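Serine/threonine-protein kinase Tel1 (Chaetomium thermophilum, PDB 6SKY) probably acts as a DNA damage sensor that phosphorylates serine and threonine residues of proteins, with ATP as phosphate donor, to activate checkpoint signalling. Local coordinates at residues S1655-Y1660 / F2729-E2734; A1797-V1802 / I1843-Y1848; M1883-L1888 / E2734-R2739. One frame throughout, in Å; residues are numbered along the deposited sequence.

Contact 1: residues S1655-Y1660 / F2729-E2734; sequences SQLQEY and FPDPDE
One weak hydrogen bond is the polar part of this contact. Ser1655 OG gives it to Asp2731 OD1 over 3.3 Å. The serine hydroxyl sits between its own backbone N and carbonyl carbon, chi1 55°, which aims it at the other segment. Asp2731 holds CG anti to its backbone N, chi1 -167°, so the carboxylate swings in to meet it. A second acid lies close by: Asp2733 OD2 is 3.8 Å from Ser1655 OG, too far to count as a bond. The two carboxylates may repel each other. Arg1661 touches the Asp2731 side chain and Arg1653 that of Asp2733, which could ease this.

The apolar part belongs to Leu1657. Its CD1 reaches Pro2732 CD at 4.1 Å and lies as far, 4.1 Å, from Pro2730 O. Leu1657 and Asp2731 run past each other in opposite directions, and Leu1657 CD1 passes Asp2731 OD1 at 3.9 Å.

Both segments are helix starts. Gln1656 is the N-cap residue of helix 1657-1663, and Asp2731 that of helix 2732-2755, although its side chain makes no capping bond. The contact joins a helix of the alpha solenoid to the PI3/PI4-kinase domain, away from the nucleotide site.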
loop_
_atom_site.group_PDB
_atom_site.type_symbol
_atom_site.label_atom_id
_atom_site.label_comp_id
_atom_site.label_asym_id
_atom_site.label_seq_id
_atom_site.Cartn_x
_atom_site.Cartn_y
_atom_site.Cartn_z
ATOM N N SER A 1655 8.153 -42.469 4.915
ATOM C CA SER A 1655 8.515 -43.755 4.351
ATOM C C SER A 1655 9.259 -44.576 5.390
ATOM O O SER A 1655 9.617 -44.093 6.461
ATOM C CB SER A 1655 9.363 -43.582 3.089
ATOM O OG SER A 1655 10.496 -42.780 3.343
ATOM N N GLN A 1656 9.482 -45.839 5.058
ATOM C CA GLN A 1656 10.231 -46.748 5.903
ATOM C C GLN A 1656 11.652 -46.949 5.422
ATOM O O GLN A 1656 12.323 -47.865 5.891
ATOM C CB GLN A 1656 9.527 -48.096 5.979
ATOM C CG GLN A 1656 8.216 -48.065 6.714
ATOM C CD GLN A 1656 8.392 -48.069 8.209
ATOM O OE1 GLN A 1656 7.884 -47.197 8.905
ATOM N NE2 GLN A 1656 9.102 -49.060 8.714
ATOM N N LEU A 1657 12.133 -46.116 4.505
ATOM C CA LEU A 1657 13.457 -46.335 3.943
ATOM C C LEU A 1657 14.547 -46.232 4.996
ATOM O O LEU A 1657 15.615 -46.834 4.842
ATOM C CB LEU A 1657 13.716 -45.348 2.816
ATOM C CG LEU A 1657 13.141 -45.758 1.468
ATOM C CD1 LEU A 1657 13.697 -44.878 0.391
ATOM C CD2 LEU A 1657 13.472 -47.195 1.190
ATOM N N GLN A 1658 14.302 -45.495 6.075
ATOM C CA GLN A 1658 15.309 -45.379 7.119
ATOM C C GLN A 1658 15.505 -46.698 7.848
ATOM O O GLN A 1658 16.631 -47.054 8.201
ATOM C CB GLN A 1658 14.925 -44.280 8.099
ATOM C CG GLN A 1658 15.763 -43.035 7.974
ATOM C CD GLN A 1658 16.151 -42.471 9.324
ATOM O OE1 GLN A 1658 15.737 -42.981 10.366
ATOM N NE2 GLN A 1658 16.957 -41.419 9.315
ATOM N N GLU A 1659 14.430 -47.454 8.058
ATOM C CA GLU A 1659 14.574 -48.749 8.708
ATOM C C GLU A 1659 15.223 -49.762 7.779
ATOM O O GLU A 1659 16.058 -50.559 8.210
ATOM C CB GLU A 1659 13.221 -49.256 9.181
ATOM C CG GLU A 1659 12.145 -48.200 9.192
ATOM C CD GLU A 1659 12.370 -47.106 10.222
ATOM O OE1 GLU A 1659 13.163 -47.319 11.164
ATOM O OE2 GLU A 1659 11.750 -46.028 10.086
ATOM N N TYR A 1660 14.854 -49.749 6.503
ATOM C CA TYR A 1660 15.492 -50.650 5.558
ATOM C C TYR A 1660 16.970 -50.345 5.420
ATOM O O TYR A 1660 17.761 -51.242 5.121
ATOM C CB TYR A 1660 14.822 -50.560 4.194
ATOM C CG TYR A 1660 13.335 -50.767 4.191
ATOM C CD1 TYR A 1660 12.700 -51.438 5.209
ATOM C CD2 TYR A 1660 12.569 -50.291 3.151
ATOM C CE1 TYR A 1660 11.348 -51.614 5.192
ATOM C CE2 TYR A 1660 11.227 -50.470 3.124
ATOM C CZ TYR A 1660 10.618 -51.126 4.143
ATOM O OH TYR A 1660 9.263 -51.294 4.098
ATOM N N PHE A 2729 20.478 -38.579 -3.212
ATOM C CA PHE A 2729 19.458 -38.625 -2.169
ATOM C C PHE A 2729 18.297 -39.464 -2.678
ATOM O O PHE A 2729 17.373 -38.948 -3.311
ATOM C CB PHE A 2729 18.991 -37.223 -1.783
ATOM C CG PHE A 2729 20.090 -36.204 -1.732
ATOM C CD1 PHE A 2729 20.944 -36.136 -0.657
ATOM C CD2 PHE A 2729 20.263 -35.306 -2.761
ATOM C CE1 PHE A 2729 21.948 -35.203 -0.623
ATOM C CE2 PHE A 2729 21.271 -34.376 -2.723
ATOM C CZ PHE A 2729 22.107 -34.327 -1.658
ATOM N N PRO A 2730 18.311 -40.775 -2.427
ATOM C CA PRO A 2730 17.209 -41.625 -2.892
ATOM C C PRO A 2730 15.993 -41.648 -1.979
ATOM O O PRO A 2730 14.939 -42.137 -2.402
ATOM C CB PRO A 2730 17.855 -43.013 -2.973
ATOM C CG PRO A 2730 19.320 -42.780 -2.828
ATOM C CD PRO A 2730 19.453 -41.584 -1.984
ATOM N N ASP A 2731 16.102 -41.153 -0.761
ATOM C CA ASP A 2731 14.981 -41.054 0.164
ATOM C C ASP A 2731 14.156 -39.815 -0.164
ATOM O O ASP A 2731 14.713 -38.724 -0.251
ATOM C CB ASP A 2731 15.516 -40.977 1.585
ATOM C CG ASP A 2731 14.456 -41.183 2.633
ATOM O OD1 ASP A 2731 13.311 -41.498 2.285
ATOM O OD2 ASP A 2731 14.775 -41.034 3.825
ATOM N N PRO A 2732 12.841 -39.940 -0.361
ATOM C CA PRO A 2732 12.058 -38.777 -0.806
ATOM C C PRO A 2732 12.034 -37.606 0.158
ATOM O O PRO A 2732 11.926 -36.459 -0.290
ATOM C CB PRO A 2732 10.664 -39.372 -1.001
ATOM C CG PRO A 2732 10.924 -40.755 -1.349
ATOM C CD PRO A 2732 12.076 -41.182 -0.520
ATOM N N ASP A 2733 12.136 -37.838 1.460
ATOM C CA ASP A 2733 12.180 -36.722 2.396
ATOM C C ASP A 2733 13.461 -35.921 2.225
ATOM O O ASP A 2733 13.435 -34.692 2.051
ATOM C CB ASP A 2733 12.073 -37.252 3.819
ATOM C CG ASP A 2733 11.126 -38.422 3.928
ATOM O OD1 ASP A 2733 10.074 -38.402 3.257
ATOM O OD2 ASP A 2733 11.434 -39.368 4.680
ATOM N N GLU A 2734 14.595 -36.615 2.277
ATOM C CA GLU A 2734 15.881 -35.987 2.032
ATOM C C GLU A 2734 15.941 -35.373 0.645
ATOM O O GLU A 2734 16.453 -34.269 0.478
ATOM C CB GLU A 2734 16.982 -37.019 2.214
ATOM C CG GLU A 2734 18.331 -36.439 2.494
ATOM C CD GLU A 2734 19.400 -37.496 2.547
ATOM O OE1 GLU A 2734 19.138 -38.621 2.071
ATOM O OE2 GLU A 2734 20.500 -37.210 3.061
#

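Contact 2: residues A1797-V1802 / I1843-Y1848; sequences AFPFVV and INTILY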
loop_
_atom_site.group_PDB
_atom_site.type_symbol
_atom_site.label_atom_id
_atom_site.label_comp_id
_atom_site.label_asym_id
_atom_site.label_seq_id
_atom_site.Cartn_x
_atom_site.Cartn_y
_atom_site.Cartn_z
ATOM N N ALA A 1797 9.703 -57.831 6.463
ATOM C CA ALA A 1797 10.608 -58.527 5.565
ATOM C C ALA A 1797 10.175 -58.489 4.112
ATOM O O ALA A 1797 10.894 -59.006 3.262
ATOM C CB ALA A 1797 10.764 -59.980 6.004
ATOM N N PHE A 1798 9.028 -57.898 3.808
ATOM C CA PHE A 1798 8.505 -57.925 2.444
ATOM C C PHE A 1798 9.447 -57.339 1.398
ATOM O O PHE A 1798 9.664 -57.994 0.361
ATOM C CB PHE A 1798 7.147 -57.223 2.437
ATOM C CG PHE A 1798 6.342 -57.481 1.223
ATOM C CD1 PHE A 1798 5.729 -58.694 1.041
ATOM C CD2 PHE A 1798 6.183 -56.507 0.267
ATOM C CE1 PHE A 1798 4.988 -58.933 -0.068
ATOM C CE2 PHE A 1798 5.439 -56.745 -0.844
ATOM C CZ PHE A 1798 4.842 -57.958 -1.013
ATOM N N PRO A 1799 10.022 -56.142 1.572
ATOM C CA PRO A 1799 10.895 -55.615 0.517
ATOM C C PRO A 1799 12.107 -56.478 0.248
ATOM O O PRO A 1799 12.497 -56.645 -0.910
ATOM C CB PRO A 1799 11.291 -54.242 1.064
ATOM C CG PRO A 1799 10.234 -53.893 1.975
ATOM C CD PRO A 1799 9.855 -55.149 2.642
ATOM N N PHE A 1800 12.718 -57.031 1.290
ATOM C CA PHE A 1800 13.900 -57.856 1.096
ATOM C C PHE A 1800 13.567 -59.113 0.313
ATOM O O PHE A 1800 14.338 -59.537 -0.550
ATOM C CB PHE A 1800 14.508 -58.212 2.444
ATOM C CG PHE A 1800 14.843 -57.028 3.282
ATOM C CD1 PHE A 1800 15.724 -56.077 2.833
ATOM C CD2 PHE A 1800 14.294 -56.872 4.522
ATOM C CE1 PHE A 1800 16.033 -54.997 3.601
ATOM C CE2 PHE A 1800 14.609 -55.790 5.287
ATOM C CZ PHE A 1800 15.480 -54.857 4.822
ATOM N N VAL A 1801 12.413 -59.713 0.586
ATOM C CA VAL A 1801 12.015 -60.912 -0.136
ATOM C C VAL A 1801 11.758 -60.588 -1.597
ATOM O O VAL A 1801 12.226 -61.298 -2.497
ATOM C CB VAL A 1801 10.780 -61.546 0.523
ATOM C CG1 VAL A 1801 10.312 -62.728 -0.273
ATOM C CG2 VAL A 1801 11.099 -61.965 1.929
ATOM N N VAL A 1802 11.001 -59.522 -1.858
ATOM C CA VAL A 1802 10.711 -59.145 -3.238
ATOM C C VAL A 1802 12.002 -58.894 -4.003
ATOM O O VAL A 1802 12.179 -59.370 -5.129
ATOM C CB VAL A 1802 9.792 -57.918 -3.277
ATOM C CG1 VAL A 1802 9.701 -57.398 -4.672
ATOM C CG2 VAL A 1802 8.434 -58.276 -2.780
ATOM N N ILE A 1843 3.923 -49.297 -1.738
ATOM C CA ILE A 1843 4.662 -48.090 -2.084
ATOM C C ILE A 1843 6.066 -48.127 -1.498
ATOM O O ILE A 1843 7.039 -47.749 -2.160
ATOM C CB ILE A 1843 3.881 -46.855 -1.620
ATOM C CG1 ILE A 1843 2.646 -46.678 -2.489
ATOM C CG2 ILE A 1843 4.743 -45.638 -1.677
ATOM C CD1 ILE A 1843 1.537 -45.988 -1.790
ATOM N N ASN A 1844 6.200 -48.590 -0.257
ATOM C CA ASN A 1844 7.524 -48.687 0.342
ATOM C C ASN A 1844 8.390 -49.729 -0.345
ATOM O O ASN A 1844 9.606 -49.563 -0.418
ATOM C CB ASN A 1844 7.408 -48.992 1.823
ATOM C CG ASN A 1844 7.121 -47.771 2.629
ATOM O OD1 ASN A 1844 6.180 -47.731 3.404
ATOM N ND2 ASN A 1844 7.933 -46.753 2.450
ATOM N N THR A 1845 7.796 -50.796 -0.874
ATOM C CA THR A 1845 8.589 -51.751 -1.638
ATOM C C THR A 1845 9.095 -51.141 -2.936
ATOM O O THR A 1845 10.248 -51.357 -3.318
ATOM C CB THR A 1845 7.775 -53.002 -1.933
ATOM O OG1 THR A 1845 7.280 -53.538 -0.707
ATOM C CG2 THR A 1845 8.634 -54.034 -2.598
ATOM N N ILE A 1846 8.245 -50.395 -3.640
ATOM C CA ILE A 1846 8.690 -49.714 -4.856
ATOM C C ILE A 1846 9.835 -48.760 -4.544
ATOM O O ILE A 1846 10.854 -48.721 -5.249
ATOM C CB ILE A 1846 7.516 -48.978 -5.516
ATOM C CG1 ILE A 1846 6.469 -49.964 -6.008
ATOM C CG2 ILE A 1846 7.998 -48.142 -6.659
ATOM C CD1 ILE A 1846 5.264 -49.300 -6.584
ATOM N N LEU A 1847 9.688 -47.976 -3.478
ATOM C CA LEU A 1847 10.752 -47.064 -3.084
ATOM C C LEU A 1847 12.040 -47.811 -2.785
ATOM O O LEU A 1847 13.119 -47.396 -3.208
ATOM C CB LEU A 1847 10.326 -46.254 -1.869
ATOM C CG LEU A 1847 9.321 -45.139 -2.066
ATOM C CD1 LEU A 1847 9.108 -44.470 -0.747
ATOM C CD2 LEU A 1847 9.851 -44.174 -3.069
ATOM N N TYR A 1848 11.953 -48.910 -2.041
ATOM C CA TYR A 1848 13.156 -49.659 -1.704
ATOM C C TYR A 1848 13.825 -50.219 -2.946
ATOM O O TYR A 1848 15.053 -50.237 -3.039
ATOM C CB TYR A 1848 12.827 -50.783 -0.731
ATOM C CG TYR A 1848 13.998 -51.672 -0.432
ATOM C CD1 TYR A 1848 14.985 -51.265 0.433
ATOM C CD2 TYR A 1848 14.114 -52.916 -1.014
ATOM C CE1 TYR A 1848 16.047 -52.058 0.703
ATOM C CE2 TYR A 1848 15.181 -53.714 -0.750
ATOM C CZ TYR A 1848 16.143 -53.280 0.112
ATOM O OH TYR A 1848 17.215 -54.073 0.392
#
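Two aromatic side chains, Phe1800 and Tyr1848, meet at about a right angle. They form an offset edge-to-face pair. The edge of Phe1800 is turned to the face of Tyr1848, with ring centroids 5.5 Å apart and planes at 82°. Phe1800 starts away from the other helix, yet its ring comes back to it: CD1 lies 3.5 Å from Tyr1848 OH. That hydroxyl sits at the phenylalanine ring edge and is hydrogen-bonded to Ser1670 OG. Tyr1848 has CG anti to its backbone N, chi1 175°, and so extends across the gap. Pro1799 CB packs obliquely on the same ring, 3.7 Å from Tyr1848 CD2.

Thr1845 fills the other half of the contact and points its two branches at different partners. OG1 meets the edge of the Phe1798 ring in plane, 3.3 Å from Phe1798 CD2. Its hydrogen-bond partner is Leu1841 O, one turn earlier in its own helix. CG2 lies 4.1 Å from Val1802 CG1. Val1802 CG2 covers one face of the Phe1798 ring.

The local axes of 1797-1802 and 1843-1848 cross at -49° and approach to 9.3 Å. Pro1799 lies at a kink in helix 1793-1808. Around this solenoid pair, helix 1657-1663 presents Tyr1660 to both Pro1799 and Tyr1848, helix 1670-1684 packs on Phe1800, and helix 1884-1898 covers Ile1843 and Leu1847 of helix 1836-1849.

Contact 3: residues M1883-L1888 / E2734-R2739; sequences MYKVAL and EWFQKR
This is a steep helix-helix packing between the FAT region and the PI3/PI4-kinase domain. The local axes of 1884-1888 and 2734-2739 cross at 74° and come within 10.1 Å. No hydrogen bond spans the two segments, so the contact rests on side-chain packing.

Leu1888 carries much of it. Its CB points toward the kinase helix. CG stands anti to the backbone N, chi1 -178°, which extends the chain into the gap. There CG comes up to the edge of the Trp2735 indole, near its plane, 4.3 Å from Trp2735 CH2. Of the two methyls, CD2 reaches furthest into the contact. It lies 3.5 Å from Phe2736 CE1, and the leucine and phenylalanine side chains cross at about a right angle. The same methyl is also 4.2 Å from Arg2739 NH1. Ile1920 and Phe1921 of helix 1916-1923 also touch this buried leucine.

Lys1885, one turn earlier, meets another part of the Phe2736 ring, on the same side of its plane as the leucine methyl. Its chain runs out nearly extended and bends only at its last torsion, chi4 48°. CE packs 3.7 Å from Phe2736 CD2, so it is mainly the aliphatic part of the lysine that is used here. Phe2736 has CG anti to its backbone N, which brings its ring to the other helix; CE1 meets the leucine and CD2 the lysine.

Arg2739 forms a salt bridge through NH2 to Glu1892, further along helix 1884-1898. This adds a charged tie between the same two helices. One face of its guanidinium is covered by Trp2735 CH2, 3.6 Å above the plane and offset toward the rim.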
loop_
_atom_site.group_PDB
_atom_site.type_symbol
_atom_site.label_atom_id
_atom_site.label_comp_id
_atom_site.label_asym_id
_atom_site.label_seq_id
_atom_site.Cartn_x
_atom_site.Cartn_y
_atom_site.Cartn_z
ATOM N N MET A 1883 1.292 -39.664 1.834
ATOM C CA MET A 1883 2.738 -39.576 1.668
ATOM C C MET A 1883 2.988 -38.606 0.520
ATOM O O MET A 1883 3.087 -39.009 -0.633
ATOM C CB MET A 1883 3.335 -40.940 1.376
ATOM C CG MET A 1883 2.915 -42.031 2.320
ATOM S SD MET A 1883 3.088 -43.676 1.619
ATOM C CE MET A 1883 4.835 -43.968 1.803
ATOM N N TYR A 1884 3.101 -37.323 0.839
ATOM C CA TYR A 1884 3.093 -36.307 -0.204
ATOM C C TYR A 1884 4.452 -36.064 -0.838
ATOM O O TYR A 1884 4.513 -35.721 -2.019
ATOM C CB TYR A 1884 2.531 -35.005 0.354
ATOM C CG TYR A 1884 1.094 -35.146 0.758
ATOM C CD1 TYR A 1884 0.124 -35.419 -0.181
ATOM C CD2 TYR A 1884 0.710 -35.030 2.073
ATOM C CE1 TYR A 1884 -1.180 -35.560 0.174
ATOM C CE2 TYR A 1884 -0.596 -35.170 2.439
ATOM C CZ TYR A 1884 -1.536 -35.432 1.486
ATOM O OH TYR A 1884 -2.849 -35.571 1.852
ATOM N N LYS A 1885 5.547 -36.255 -0.113
ATOM C CA LYS A 1885 6.854 -36.151 -0.747
ATOM C C LYS A 1885 7.122 -37.347 -1.646
ATOM O O LYS A 1885 7.688 -37.201 -2.735
ATOM C CB LYS A 1885 7.933 -36.014 0.313
ATOM C CG LYS A 1885 7.861 -34.721 1.070
ATOM C CD LYS A 1885 8.661 -34.801 2.329
ATOM C CE LYS A 1885 8.883 -33.437 2.912
ATOM N NZ LYS A 1885 7.626 -32.675 2.971
ATOM N N VAL A 1886 6.707 -38.537 -1.215
ATOM C CA VAL A 1886 6.770 -39.712 -2.075
ATOM C C VAL A 1886 5.908 -39.508 -3.310
ATOM O O VAL A 1886 6.297 -39.869 -4.425
ATOM C CB VAL A 1886 6.348 -40.959 -1.279
ATOM C CG1 VAL A 1886 6.457 -42.174 -2.119
ATOM C CG2 VAL A 1886 7.196 -41.105 -0.052
ATOM N N ALA A 1887 4.734 -38.908 -3.135
ATOM C CA ALA A 1887 3.850 -38.648 -4.262
ATOM C C ALA A 1887 4.467 -37.663 -5.238
ATOM O O ALA A 1887 4.324 -37.815 -6.452
ATOM C CB ALA A 1887 2.512 -38.125 -3.762
ATOM N N LEU A 1888 5.159 -36.645 -4.729
ATOM C CA LEU A 1888 5.822 -35.691 -5.610
ATOM C C LEU A 1888 6.961 -36.341 -6.380
ATOM O O LEU A 1888 7.136 -36.080 -7.575
ATOM C CB LEU A 1888 6.328 -34.507 -4.798
ATOM C CG LEU A 1888 7.009 -33.377 -5.554
ATOM C CD1 LEU A 1888 6.113 -32.839 -6.624
ATOM C CD2 LEU A 1888 7.360 -32.297 -4.598
ATOM N N GLU A 2734 14.595 -36.615 2.277
ATOM C CA GLU A 2734 15.881 -35.987 2.032
ATOM C C GLU A 2734 15.941 -35.373 0.645
ATOM O O GLU A 2734 16.453 -34.269 0.478
ATOM C CB GLU A 2734 16.982 -37.019 2.214
ATOM C CG GLU A 2734 18.331 -36.439 2.494
ATOM C CD GLU A 2734 19.400 -37.496 2.547
ATOM O OE1 GLU A 2734 19.138 -38.621 2.071
ATOM O OE2 GLU A 2734 20.500 -37.210 3.061
ATOM N N TRP A 2735 15.432 -36.077 -0.362
ATOM C CA TRP A 2735 15.428 -35.553 -1.721
ATOM C C TRP A 2735 14.710 -34.216 -1.797
ATOM O O TRP A 2735 15.231 -33.253 -2.367
ATOM C CB TRP A 2735 14.781 -36.574 -2.648
ATOM C CG TRP A 2735 14.440 -36.099 -4.016
ATOM C CD1 TRP A 2735 15.267 -36.027 -5.083
ATOM C CD2 TRP A 2735 13.156 -35.680 -4.479
ATOM N NE1 TRP A 2735 14.592 -35.568 -6.178
ATOM C CE2 TRP A 2735 13.291 -35.345 -5.830
ATOM C CE3 TRP A 2735 11.908 -35.541 -3.876
ATOM C CZ2 TRP A 2735 12.232 -34.891 -6.587
ATOM C CZ3 TRP A 2735 10.867 -35.083 -4.626
ATOM C CH2 TRP A 2735 11.030 -34.765 -5.966
ATOM N N PHE A 2736 13.514 -34.133 -1.219
ATOM C CA PHE A 2736 12.750 -32.896 -1.300
ATOM C C PHE A 2736 13.447 -31.763 -0.565
ATOM O O PHE A 2736 13.521 -30.636 -1.070
ATOM C CB PHE A 2736 11.348 -33.117 -0.750
ATOM C CG PHE A 2736 10.460 -31.933 -0.888
ATOM C CD1 PHE A 2736 10.009 -31.541 -2.119
ATOM C CD2 PHE A 2736 10.084 -31.204 0.210
ATOM C CE1 PHE A 2736 9.210 -30.452 -2.247
ATOM C CE2 PHE A 2736 9.283 -30.120 0.078
ATOM C CZ PHE A 2736 8.847 -29.744 -1.149
ATOM N N GLN A 2737 13.994 -32.043 0.613
ATOM C CA GLN A 2737 14.670 -30.987 1.355
ATOM C C GLN A 2737 15.909 -30.485 0.623
ATOM O O GLN A 2737 16.167 -29.278 0.577
ATOM C CB GLN A 2737 15.033 -31.490 2.741
ATOM C CG GLN A 2737 15.590 -30.437 3.637
ATOM C CD GLN A 2737 16.430 -31.032 4.729
ATOM O OE1 GLN A 2737 16.319 -32.215 5.032
ATOM N NE2 GLN A 2737 17.294 -30.219 5.320
ATOM N N LYS A 2738 16.686 -31.386 0.030
ATOM C CA LYS A 2738 17.908 -30.965 -0.638
ATOM C C LYS A 2738 17.624 -30.226 -1.932
ATOM O O LYS A 2738 18.353 -29.296 -2.285
ATOM C CB LYS A 2738 18.796 -32.165 -0.914
ATOM C CG LYS A 2738 19.152 -32.966 0.298
ATOM C CD LYS A 2738 19.726 -32.130 1.371
ATOM C CE LYS A 2738 20.325 -32.981 2.444
ATOM N NZ LYS A 2738 19.324 -33.361 3.441
ATOM N N ARG A 2739 16.580 -30.613 -2.654
ATOM C CA ARG A 2739 16.226 -29.865 -3.849
ATOM C C ARG A 2739 15.711 -28.478 -3.502
ATOM O O ARG A 2739 15.982 -27.515 -4.231
ATOM C CB ARG A 2739 15.200 -30.640 -4.651
ATOM C CG ARG A 2739 15.344 -30.460 -6.118
ATOM C CD ARG A 2739 14.200 -31.094 -6.836
ATOM N NE ARG A 2739 12.930 -30.576 -6.359
ATOM C CZ ARG A 2739 11.762 -30.891 -6.891
ATOM N NH1 ARG A 2739 10.646 -30.382 -6.404
ATOM N NH2 ARG A 2739 11.717 -31.711 -7.922
#

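In the fold
From the N terminus, 1655-1660 comes first and waits more than a thousand residues for its partner. Contact 2 opens and closes within that span, as a local loop of 40 residues inside the solenoid. The first segment of contact 3 follows at 1883-1888. Contact 1 then closes at 2729-2734, and contact 3 closes directly after it on the same helix, 2732-2755, sharing Glu2734. Contacts 1 and 3 therefore cross, whereas contacts 2 and 3 lie in series. Together, contacts 1 and 3 fasten two solenoid helices to one kinase-domain helix. Contact 2 meets both through helix 1836-1849: Asn1844 packs on Ser1655, and Leu1847 on Val1886.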